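Local coordinates for minor structural protein 4 (Lactococcus phage Tuc2009, PDB 5E7T), which probably serves as a structural component of the phage baseplate, carrying an immunoglobulin-like domain of the baseplate upper protein family, at residues K24-T29 / T86-F91. Sequence-based numbering, arbitrary orientation.
Sequences KNSIGT and TEIMRF
Thr-86 grips Asn-25 twice, once through its backbone and once through its side chain. Its carbonyl O accepts the Asn-25 backbone N-H at 2.9 Å in a fairly straight bond (163° at the hydrogen), while its hydroxyl OG1 donates to Asn-25 OD1, also at 2.9 Å, from above the plane of the amide. Asparagine suits this place because it tolerates the left-handed backbone (phi 60°) and its amide can accept with OD1 and still donate through ND2, which bonds Glu-43. The other branch of Thr-86, CG2, lies 3.6 Å from Lys-24 CG, so one threonine serves a polar and an apolar neighbour. Glu-87 and Lys-24 form an antiparallel non-hydrogen-bonded pair at the start of strand 87-94 and the end of strand 17-24. Their side chains share one face, but the charged ends part: Glu-87 OE2 bonds Tyr-22, and Lys-24 NZ bonds the backbone of Ser-277 of the Minor structural protein 5 chain. Ile-88, branched and apolar, packs against the turn and also touches Leu-81 and Ile-83; its CD1 meets Thr-29 CG2 at 3.7 Å, the side chains crossing at about a right angle. Thr-29 closes a type II turn from Ser-26, whose carbonyl O takes both Thr-29 N and OG1 (2.8 Å) from the same face of its plane; Gly-28 supplies the positive phi (101°). Ser-26 OG donates to a water that donates to Thr-29 OG1 and Thr-86 O, giving that carbonyl two donors. Beyond the last strand pair, one backbone bond, one side-chain bond and this water hold the loop, giving the buried Ser-26 and Thr-29 hydroxyls and Asn-25 amide partners.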
# COMPACT_ATOMS: atom_id res chain seq x y z
N LYS A 24 -11.63 28.20 26.18
CA LYS A 24 -11.62 28.43 27.62
C LYS A 24 -11.96 27.15 28.37
O LYS A 24 -12.82 26.39 27.94
CB LYS A 24 -12.70 29.45 27.95
CG LYS A 24 -12.20 30.85 28.11
CD LYS A 24 -13.31 31.88 27.96
CE LYS A 24 -14.25 32.00 29.11
NZ LYS A 24 -14.62 33.42 29.34
N ASN A 25 -11.35 26.98 29.56
CA ASN A 25 -11.64 25.91 30.53
C ASN A 25 -11.44 24.47 30.03
O ASN A 25 -12.10 23.54 30.54
CB ASN A 25 -13.05 26.07 31.14
CG ASN A 25 -13.18 27.28 32.02
OD1 ASN A 25 -12.50 27.41 33.04
ND2 ASN A 25 -14.06 28.17 31.64
N SER A 26 -10.43 24.25 29.16
CA SER A 26 -9.98 22.92 28.75
C SER A 26 -9.39 22.24 30.04
O SER A 26 -9.17 22.93 31.03
CB SER A 26 -8.89 23.04 27.70
OG SER A 26 -7.92 24.01 28.08
N ILE A 27 -9.17 20.90 30.04
CA ILE A 27 -8.69 20.18 31.23
C ILE A 27 -7.38 20.74 31.76
O ILE A 27 -6.42 20.84 31.01
CB ILE A 27 -8.66 18.63 31.06
CG1 ILE A 27 -7.88 18.16 29.82
CG2 ILE A 27 -10.08 18.06 31.08
CD1 ILE A 27 -7.06 16.98 30.04
N GLY A 28 -7.37 21.17 33.02
CA GLY A 28 -6.17 21.70 33.66
C GLY A 28 -6.05 23.20 33.76
O GLY A 28 -5.12 23.69 34.42
N THR A 29 -7.00 23.94 33.13
CA THR A 29 -7.06 25.41 33.14
C THR A 29 -8.23 25.99 33.97
O THR A 29 -8.30 27.21 34.17
CB THR A 29 -7.08 25.95 31.74
OG1 THR A 29 -8.33 25.61 31.17
CG2 THR A 29 -5.94 25.42 30.90
N THR A 86 -7.41 30.60 32.38
CA THR A 86 -8.51 29.79 31.87
C THR A 86 -8.50 29.69 30.33
O THR A 86 -9.10 28.77 29.76
CB THR A 86 -9.78 30.50 32.39
OG1 THR A 86 -10.58 29.62 33.14
CG2 THR A 86 -10.58 31.21 31.32
N GLU A 87 -7.85 30.69 29.67
CA GLU A 87 -7.78 30.87 28.22
C GLU A 87 -6.60 30.19 27.63
O GLU A 87 -5.50 30.31 28.16
CB GLU A 87 -7.65 32.35 27.88
CG GLU A 87 -8.84 33.21 28.19
CD GLU A 87 -8.53 34.66 27.92
OE1 GLU A 87 -7.94 35.31 28.81
OE2 GLU A 87 -8.80 35.12 26.78
N ILE A 88 -6.81 29.54 26.49
CA ILE A 88 -5.76 28.91 25.71
C ILE A 88 -5.87 29.27 24.26
O ILE A 88 -6.95 29.26 23.68
CB ILE A 88 -5.65 27.37 25.94
CG1 ILE A 88 -4.80 27.12 27.16
CG2 ILE A 88 -5.00 26.67 24.73
CD1 ILE A 88 -4.65 25.83 27.47
N MET A 89 -4.72 29.60 23.68
CA MET A 89 -4.58 29.85 22.27
C MET A 89 -3.62 28.77 21.83
O MET A 89 -2.51 28.65 22.37
CB MET A 89 -4.04 31.23 22.01
CG MET A 89 -4.45 31.75 20.71
SD MET A 89 -4.10 33.49 20.61
CE MET A 89 -5.48 34.16 21.63
N ARG A 90 -4.11 27.90 20.95
CA ARG A 90 -3.42 26.72 20.47
C ARG A 90 -2.95 26.93 19.03
O ARG A 90 -3.73 27.38 18.19
CB ARG A 90 -4.40 25.54 20.57
CG ARG A 90 -3.74 24.20 20.38
CD ARG A 90 -4.72 23.16 19.90
NE ARG A 90 -4.02 21.89 19.74
CZ ARG A 90 -4.49 20.83 19.08
NH1 ARG A 90 -5.65 20.89 18.47
NH2 ARG A 90 -3.76 19.73 18.99
N PHE A 91 -1.66 26.61 18.75
CA PHE A 91 -1.02 26.75 17.44
C PHE A 91 -0.56 25.38 16.98
O PHE A 91 0.29 24.79 17.63
CB PHE A 91 0.18 27.72 17.54
CG PHE A 91 -0.18 29.12 17.99
CD1 PHE A 91 -0.44 29.39 19.33
CD2 PHE A 91 -0.24 30.17 17.08
CE1 PHE A 91 -0.79 30.68 19.75
CE2 PHE A 91 -0.60 31.46 17.50
CZ PHE A 91 -0.86 31.70 18.83
O HOH W 1 -8.58 26.64 28.26